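PDB 6BVD: light Chain from Clostridium botulinum, which probably acts as a zinc-dependent endopeptidase, the toxin's light chain, cutting a neuronal SNARE protein to block transmitter release. Local coordinates for residues L90-M93 with I94-K98; F218-P222 with A223-M227; K363-G367 with Y368-N372. All coordinates share one frame; numbering follows the deposited sequence.

In the fold
The three contacts stand in a row, each touching the next. Contact 1, in helix 83-100, lies with its centre about 13 Å from that of contact 2, where strand 215-219 runs into helix 222-237; L226 CD2 sits 3.8 Å from F97 CE2. The centres of contacts 2 and 3, the latter the loop 363-372, are about 12 Å apart, joined by a cation-pi contact of F218 with K363. Contacts 1 and 3, centres about 24 Å apart, do not touch. Zinc lies toward contact 3: the Y368 side chain is about 4 Å from it and that of I225 about 9 Å. Calcium lies beside contact 1, about 4 Å from the K95 side chain.

Contact 1 (L90-M93 with I94-K98); sequences LQIM and IKLFK
L90 O takes the backbone N of I94 at 2.9 Å, the first of four consecutive i to i+4 bonds that make this two and a half turns of alpha helix in the middle of helix 83-100. The others join K95 N to Q91 O, L96 N to I92 O and F97 N to M93 O, and all four are similar in length, 2.8 to 3.0 Å.

Apolar contacts follow the same spacing. I92 and L96 run side by side in one direction, with I92 CG2 4.1 Å from L96 CD1. One step along, M93 folds over: its chain bends at both chi2 (-56°) and chi3 (-60°), which swings the methyl CE forward until it lies 3.9 Å from F97 CE2, the two side chains passing at a slant. M93, L96 and F97 also all reach L226 of helix 222-237, so this face of the helix is buried against the one that carries the zinc histidines, while L90 and M93 touch I47 of strand 45-48.

Polar side chains sit elsewhere round the helix. Q91 lies alongside I94, its OE1 3.6 Å from I94 CD1, and its NE2 is held by the carbonyl of F10. K95 stretches out straight to the calcium site, where NZ lies within hydrogen-bonding reach of the carbonyls of L381 and Y387, of D384, a calcium ligand, and of D384 of the second subunit, so its three protons must be shared among four acceptors. These carbonyl and carboxylate oxygens probably offset the charge of the nearby calcium ion.

F97 turns one ring edge to its own helix, and M93 O lies in the ring plane there, 3.2 Å from F97 CD2.

Contact 2 (F218-P222 with A223-M227); sequences FIKDP and ALILM
D221 sets its CG opposite its own backbone N (chi1 -174°), which carries the carboxylate forward to the amide of A223. D221 is thus the N-cap of helix 222-237, the helix that holds the zinc ligands H228 and H232: OD1 accepts from A223 N at 2.8 Å, closing an Asx turn, and the N-H meets it nearly end-on to the C-O bond. P222, next in the chain, has no N-H to satisfy and fills the first helical position.

The main chain of D221 starts the helix as well. Its O takes two donors. I225 N comes in the carbonyl plane at 3.2 Å, while L224 N, at 3.0 Å, stands 49° out of that plane in the less straight bond of the two. L226 N then bonds to P222 O at 2.9 Å and the regular pattern is under way.

The carboxylate has further partners: OD1 also bonds to the hydroxyl of Y387 and OD2 makes a salt bridge to R99 of helix 83-100, so both oxygens are gripped and the group can hardly rotate.

On another side of the turn, I225 bends at chi2 (-58°) and sends CD1 back past the helix start to cross the stem of K220. There CD1 lies 4.0 Å from both CB and CD of K220, whose NZ runs on to T203 OG1.

Contact 3 (K363-G367 with Y368-N372); sequences KTRLG and YLAEN
R365 and Y368 run side by side at the tight end of this loop. R365 CG lies between its backbone N and carbonyl carbon (chi1 57°), and from there the chain goes out straight, carrying the guanidinium over the start of Y368. One face of the guanidinium lies over Y368 CA, toward the group's rim, and NH2 comes to 3.7 Å from Y368 CD1. The two planes are 53° apart, so this is an oblique contact and not a flat stack. E353 fixes the far end through a salt bridge to R365 NH2.

The backbone next to the arginine is also close-packed: A370 CB is 3.2 Å from G367 O and 3.9 Å from R365 CB. G367 to A370 form a type I beta turn, closed by A370 N donating to G367 O at 3.1 Å. The turn presents the tyrosine to the metal. Y368 touches the zinc ligand E266, and its side chain lies about 4 Å from the zinc ion; R365 reaches H228. The two are consistent with the arginine and tyrosine that line the active site in related clostridial light chains.

On the looser side, exposed L366 and N372 bring few direct contacts, and a water joins R365 to A370. It lies in the guanidinium plane at the edge, accepts from R365 NH1 at 2.9 Å, and is 2.8 Å from A370 O. N372 OD1 is 2.5 Å from the same water, too short to be taken at face value, and it is doubtful whether the water serves both oxygens at once.

Contact 1 (L90-M93 with I94-K98)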
loop_
_atom_site.group_PDB
_atom_site.type_symbol
_atom_site.label_atom_id
_atom_site.label_comp_id
_atom_site.label_asym_id
_atom_site.label_seq_id
_atom_site.Cartn_x
_atom_site.Cartn_y
_atom_site.Cartn_z
ATOM N N LEU A 90 -4.399 12.540 -9.587
ATOM C CA LEU A 90 -3.573 11.429 -10.041
ATOM C C LEU A 90 -3.184 10.500 -8.862
ATOM O O LEU A 90 -3.259 9.296 -8.982
ATOM C CB LEU A 90 -2.295 11.936 -10.682
ATOM C CG LEU A 90 -2.359 12.383 -12.132
ATOM C CD1 LEU A 90 -0.915 12.636 -12.647
ATOM C CD2 LEU A 90 -3.083 11.347 -12.974
ATOM N N GLN A 91 -2.740 11.070 -7.751
ATOM C CA GLN A 91 -2.305 10.214 -6.632
ATOM C C GLN A 91 -3.451 9.409 -6.023
ATOM O O GLN A 91 -3.245 8.309 -5.500
ATOM C CB GLN A 91 -1.618 11.038 -5.537
ATOM C CG GLN A 91 -0.494 11.911 -6.055
ATOM C CD GLN A 91 0.496 11.172 -6.937
ATOM O OE1 GLN A 91 1.011 10.123 -6.571
ATOM N NE2 GLN A 91 0.781 11.745 -8.124
ATOM N N ILE A 92 -4.643 9.983 -5.999
ATOM C CA ILE A 92 -5.788 9.263 -5.463
ATOM C C ILE A 92 -6.116 8.119 -6.405
ATOM O O ILE A 92 -6.381 7.008 -5.974
ATOM C CB ILE A 92 -6.983 10.230 -5.283
ATOM C CG1 ILE A 92 -6.611 11.265 -4.226
ATOM C CG2 ILE A 92 -8.302 9.468 -5.009
ATOM C CD1 ILE A 92 -7.632 12.378 -4.060
ATOM N N MET A 93 -6.077 8.385 -7.709
ATOM C CA MET A 93 -6.371 7.356 -8.688
ATOM C C MET A 93 -5.352 6.206 -8.570
ATOM O O MET A 93 -5.715 5.027 -8.654
ATOM C CB MET A 93 -6.381 7.933 -10.124
ATOM C CG MET A 93 -7.489 8.935 -10.366
ATOM S SD MET A 93 -9.119 8.275 -9.996
ATOM C CE MET A 93 -9.228 6.879 -11.127
ATOM N N ILE A 94 -4.093 6.548 -8.335
ATOM C CA ILE A 94 -3.070 5.540 -8.107
ATOM C C ILE A 94 -3.444 4.708 -6.863
ATOM O O ILE A 94 -3.393 3.484 -6.844
ATOM C CB ILE A 94 -1.704 6.211 -7.911
ATOM C CG1 ILE A 94 -1.162 6.749 -9.242
ATOM C CG2 ILE A 94 -0.690 5.247 -7.370
ATOM C CD1 ILE A 94 0.045 7.647 -9.054
ATOM N N LYS A 95 -3.885 5.399 -5.831
ATOM C CA LYS A 95 -4.250 4.680 -4.586
ATOM C C LYS A 95 -5.449 3.746 -4.816
ATOM O O LYS A 95 -5.491 2.596 -4.314
ATOM C CB LYS A 95 -4.538 5.688 -3.470
ATOM C CG LYS A 95 -4.568 5.036 -2.062
ATOM C CD LYS A 95 -4.609 6.081 -0.963
ATOM C CE LYS A 95 -4.594 5.373 0.409
ATOM N NZ LYS A 95 -4.182 6.369 1.399
ATOM N N LEU A 96 -6.421 4.214 -5.599
ATOM C CA LEU A 96 -7.609 3.399 -5.850
ATOM C C LEU A 96 -7.319 2.183 -6.733
ATOM O O LEU A 96 -7.828 1.089 -6.474
ATOM C CB LEU A 96 -8.734 4.245 -6.464
ATOM C CG LEU A 96 -9.223 5.417 -5.615
ATOM C CD1 LEU A 96 -10.384 6.147 -6.282
ATOM C CD2 LEU A 96 -9.681 4.978 -4.187
ATOM N N PHE A 97 -6.441 2.342 -7.727
ATOM C CA PHE A 97 -6.056 1.201 -8.528
ATOM C C PHE A 97 -5.240 0.198 -7.685
ATOM O O PHE A 97 -5.436 -1.009 -7.843
ATOM C CB PHE A 97 -5.276 1.630 -9.784
ATOM C CG PHE A 97 -6.172 1.934 -10.973
ATOM C CD1 PHE A 97 -6.436 0.966 -11.921
ATOM C CD2 PHE A 97 -6.770 3.177 -11.106
ATOM C CE1 PHE A 97 -7.275 1.241 -13.018
ATOM C CE2 PHE A 97 -7.594 3.492 -12.197
ATOM C CZ PHE A 97 -7.866 2.518 -13.160
ATOM N N LYS A 98 -4.362 0.687 -6.804
ATOM C CA LYS A 98 -3.630 -0.213 -5.903
ATOM C C LYS A 98 -4.585 -0.929 -4.939
ATOM O O LYS A 98 -4.320 -2.062 -4.551
ATOM C CB LYS A 98 -2.537 0.523 -5.109
ATOM C CG LYS A 98 -1.299 0.858 -5.971
ATOM C CD LYS A 98 -0.048 1.254 -5.189
ATOM C CE LYS A 98 -0.002 2.746 -4.850
ATOM N NZ LYS A 98 1.284 3.245 -4.271
#

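Contact 2 (F218-P222 with A223-M227)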
loop_
_atom_site.group_PDB
_atom_site.type_symbol
_atom_site.label_atom_id
_atom_site.label_comp_id
_atom_site.label_asym_id
_atom_site.label_seq_id
_atom_site.Cartn_x
_atom_site.Cartn_y
_atom_site.Cartn_z
ATOM N N PHE A 218 -23.930 5.362 5.713
ATOM C CA PHE A 218 -22.602 4.829 5.440
ATOM C C PHE A 218 -22.031 5.462 4.168
ATOM O O PHE A 218 -22.699 5.501 3.149
ATOM C CB PHE A 218 -22.659 3.305 5.305
ATOM C CG PHE A 218 -22.981 2.590 6.600
ATOM C CD1 PHE A 218 -24.304 2.452 7.005
ATOM C CD2 PHE A 218 -21.977 2.055 7.401
ATOM C CE1 PHE A 218 -24.635 1.792 8.212
ATOM C CE2 PHE A 218 -22.289 1.374 8.594
ATOM C CZ PHE A 218 -23.631 1.256 9.006
ATOM N N ILE A 219 -20.813 5.991 4.240
ATOM C CA ILE A 219 -20.212 6.594 3.057
ATOM C C ILE A 219 -19.681 5.463 2.144
ATOM O O ILE A 219 -19.252 4.394 2.606
ATOM C CB ILE A 219 -19.088 7.608 3.434
ATOM C CG1 ILE A 219 -18.699 8.494 2.231
ATOM C CG2 ILE A 219 -17.882 6.908 4.028
ATOM C CD1 ILE A 219 -19.775 9.505 1.844
ATOM N N LYS A 220 -19.740 5.693 0.843
ATOM C CA LYS A 220 -19.325 4.703 -0.127
ATOM C C LYS A 220 -17.802 4.749 -0.288
ATOM O O LYS A 220 -17.213 5.825 -0.242
ATOM C CB LYS A 220 -20.043 4.950 -1.478
ATOM C CG LYS A 220 -21.575 4.702 -1.363
ATOM C CD LYS A 220 -22.339 5.324 -2.525
ATOM C CE LYS A 220 -23.835 5.097 -2.260
ATOM N NZ LYS A 220 -24.694 5.901 -3.150
ATOM N N ASP A 221 -17.191 3.577 -0.447
ATOM C CA ASP A 221 -15.739 3.445 -0.685
ATOM C C ASP A 221 -15.455 3.795 -2.161
ATOM O O ASP A 221 -15.956 3.132 -3.030
ATOM C CB ASP A 221 -15.283 2.027 -0.356
ATOM C CG ASP A 221 -13.760 1.844 -0.446
ATOM O OD1 ASP A 221 -13.164 2.373 -1.415
ATOM O OD2 ASP A 221 -13.176 1.181 0.441
ATOM N N PRO A 222 -14.661 4.847 -2.427
ATOM C CA PRO A 222 -14.369 5.215 -3.832
ATOM C C PRO A 222 -13.791 4.085 -4.673
ATOM O O PRO A 222 -14.020 4.111 -5.877
ATOM C CB PRO A 222 -13.343 6.357 -3.690
ATOM C CG PRO A 222 -13.686 7.003 -2.405
ATOM C CD PRO A 222 -14.089 5.822 -1.479
ATOM N N ALA A 223 -13.101 3.102 -4.081
ATOM C CA ALA A 223 -12.567 2.002 -4.884
ATOM C C ALA A 223 -13.701 1.123 -5.465
ATOM O O ALA A 223 -13.612 0.613 -6.594
ATOM C CB ALA A 223 -11.582 1.149 -4.063
ATOM N N LEU A 224 -14.781 0.971 -4.703
ATOM C CA LEU A 224 -15.923 0.200 -5.157
ATOM C C LEU A 224 -16.678 1.013 -6.217
ATOM O O LEU A 224 -17.144 0.436 -7.214
ATOM C CB LEU A 224 -16.863 -0.181 -3.967
ATOM C CG LEU A 224 -18.005 -1.103 -4.393
ATOM C CD1 LEU A 224 -17.420 -2.419 -4.971
ATOM C CD2 LEU A 224 -18.991 -1.412 -3.229
ATOM N N ILE A 225 -16.752 2.339 -6.022
ATOM C CA ILE A 225 -17.364 3.223 -7.010
ATOM C C ILE A 225 -16.580 3.131 -8.345
ATOM O O ILE A 225 -17.196 3.049 -9.395
ATOM C CB ILE A 225 -17.439 4.713 -6.549
ATOM C CG1 ILE A 225 -18.272 4.845 -5.246
ATOM C CG2 ILE A 225 -18.074 5.571 -7.642
ATOM C CD1 ILE A 225 -19.718 4.302 -5.368
ATOM N N LEU A 226 -15.249 3.094 -8.278
ATOM C CA LEU A 226 -14.445 2.954 -9.506
ATOM C C LEU A 226 -14.685 1.571 -10.140
ATOM O O LEU A 226 -14.911 1.442 -11.354
ATOM C CB LEU A 226 -12.969 3.191 -9.180
ATOM C CG LEU A 226 -11.957 2.996 -10.309
ATOM C CD1 LEU A 226 -12.362 3.837 -11.544
ATOM C CD2 LEU A 226 -10.547 3.346 -9.781
ATOM N N MET A 227 -14.704 0.524 -9.318
ATOM C CA MET A 227 -14.987 -0.817 -9.842
ATOM C C MET A 227 -16.362 -0.912 -10.577
ATOM O O MET A 227 -16.484 -1.560 -11.632
ATOM C CB MET A 227 -14.879 -1.861 -8.716
ATOM C CG MET A 227 -13.392 -2.222 -8.382
ATOM S SD MET A 227 -13.234 -3.568 -7.202
ATOM C CE MET A 227 -13.438 -2.688 -5.652
#

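Contact 3 (K363-G367 with Y368-N372)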
loop_
_atom_site.group_PDB
_atom_site.type_symbol
_atom_site.label_atom_id
_atom_site.label_comp_id
_atom_site.label_asym_id
_atom_site.label_seq_id
_atom_site.Cartn_x
_atom_site.Cartn_y
_atom_site.Cartn_z
ATOM N N LYS A 363 -18.946 -2.246 2.738
ATOM C CA LYS A 363 -20.412 -2.193 2.829
ATOM C C LYS A 363 -20.937 -1.413 1.647
ATOM O O LYS A 363 -20.371 -0.384 1.295
ATOM C CB LYS A 363 -20.881 -1.541 4.135
ATOM C CG LYS A 363 -22.389 -1.794 4.420
ATOM C CD LYS A 363 -22.867 -1.064 5.691
ATOM C CE LYS A 363 -24.292 -1.472 6.118
ATOM N NZ LYS A 363 -24.454 -2.952 6.430
ATOM N N THR A 364 -22.026 -1.890 1.044
ATOM C CA THR A 364 -22.655 -1.148 -0.026
ATOM C C THR A 364 -24.161 -1.117 0.157
ATOM O O THR A 364 -24.746 -1.767 1.075
ATOM C CB THR A 364 -22.253 -1.729 -1.408
ATOM O OG1 THR A 364 -22.458 -0.749 -2.422
ATOM C CG2 THR A 364 -23.004 -2.982 -1.729
ATOM N N ARG A 365 -24.768 -0.309 -0.692
ATOM C CA ARG A 365 -26.195 -0.058 -0.710
ATOM C C ARG A 365 -26.996 -1.327 -0.956
ATOM O O ARG A 365 -26.516 -2.298 -1.535
ATOM C CB ARG A 365 -26.509 0.985 -1.809
ATOM C CG ARG A 365 -26.026 0.516 -3.142
ATOM C CD ARG A 365 -26.228 1.542 -4.287
ATOM N NE ARG A 365 -25.434 1.186 -5.463
ATOM C CZ ARG A 365 -25.502 1.818 -6.647
ATOM N NH1 ARG A 365 -26.349 2.833 -6.815
ATOM N NH2 ARG A 365 -24.727 1.439 -7.674
ATOM N N LEU A 366 -28.267 -1.289 -0.579
ATOM C CA LEU A 366 -29.132 -2.451 -0.696
ATOM C C LEU A 366 -29.428 -2.888 -2.113
ATOM O O LEU A 366 -29.767 -4.052 -2.345
ATOM C CB LEU A 366 -30.457 -2.170 0.041
ATOM C CG LEU A 366 -30.320 -2.351 1.556
ATOM C CD1 LEU A 366 -31.603 -1.981 2.300
ATOM C CD2 LEU A 366 -29.931 -3.788 1.877
ATOM N N GLY A 367 -29.311 -1.964 -3.066
ATOM C CA GLY A 367 -29.552 -2.254 -4.469
ATOM C C GLY A 367 -29.336 -0.987 -5.284
ATOM O O GLY A 367 -29.187 0.098 -4.707
ATOM N N TYR A 368 -29.346 -1.102 -6.608
ATOM C CA TYR A 368 -29.114 0.059 -7.463
ATOM C C TYR A 368 -30.089 1.220 -7.220
ATOM O O TYR A 368 -29.709 2.386 -7.294
ATOM C CB TYR A 368 -29.192 -0.338 -8.941
ATOM C CG TYR A 368 -28.856 0.842 -9.821
ATOM C CD1 TYR A 368 -27.521 1.195 -10.048
ATOM C CD2 TYR A 368 -29.857 1.622 -10.396
ATOM C CE1 TYR A 368 -27.200 2.294 -10.832
ATOM C CE2 TYR A 368 -29.547 2.727 -11.165
ATOM C CZ TYR A 368 -28.205 3.050 -11.383
ATOM O OH TYR A 368 -27.878 4.135 -12.160
ATOM N N LEU A 369 -31.344 0.900 -6.910
ATOM C CA LEU A 369 -32.370 1.914 -6.743
ATOM C C LEU A 369 -32.398 2.527 -5.356
ATOM O O LEU A 369 -33.335 3.280 -5.032
ATOM C CB LEU A 369 -33.753 1.324 -7.049
ATOM C CG LEU A 369 -33.966 0.976 -8.529
ATOM C CD1 LEU A 369 -35.268 0.201 -8.762
ATOM C CD2 LEU A 369 -33.894 2.239 -9.428
ATOM N N ALA A 370 -31.399 2.200 -4.532
ATOM C CA ALA A 370 -31.340 2.744 -3.170
ATOM C C ALA A 370 -31.176 4.263 -3.197
ATOM O O ALA A 370 -30.558 4.823 -4.117
ATOM C CB ALA A 370 -30.194 2.101 -2.368
ATOM N N GLU A 371 -31.699 4.925 -2.161
ATOM C CA GLU A 371 -31.624 6.376 -2.093
ATOM C C GLU A 371 -30.176 6.794 -1.856
ATOM O O GLU A 371 -29.450 6.159 -1.074
ATOM C CB GLU A 371 -32.539 6.920 -0.978
ATOM C CG GLU A 371 -32.716 8.439 -0.999
ATOM C CD GLU A 371 -33.710 8.949 0.068
ATOM O OE1 GLU A 371 -34.365 8.112 0.731
ATOM O OE2 GLU A 371 -33.850 10.187 0.210
ATOM N N ASN A 372 -29.752 7.848 -2.547
ATOM C CA ASN A 372 -28.443 8.459 -2.315
ATOM C C ASN A 372 -28.580 9.598 -1.330
ATOM O O ASN A 372 -29.571 10.328 -1.378
ATOM C CB ASN A 372 -27.824 8.977 -3.626
ATOM C CG ASN A 372 -27.568 7.869 -4.623
ATOM O OD1 ASN A 372 -27.158 6.771 -4.255
ATOM N ND2 ASN A 372 -27.833 8.142 -5.892
HETATM O O HOH W 1 -27.970 4.538 -5.068
#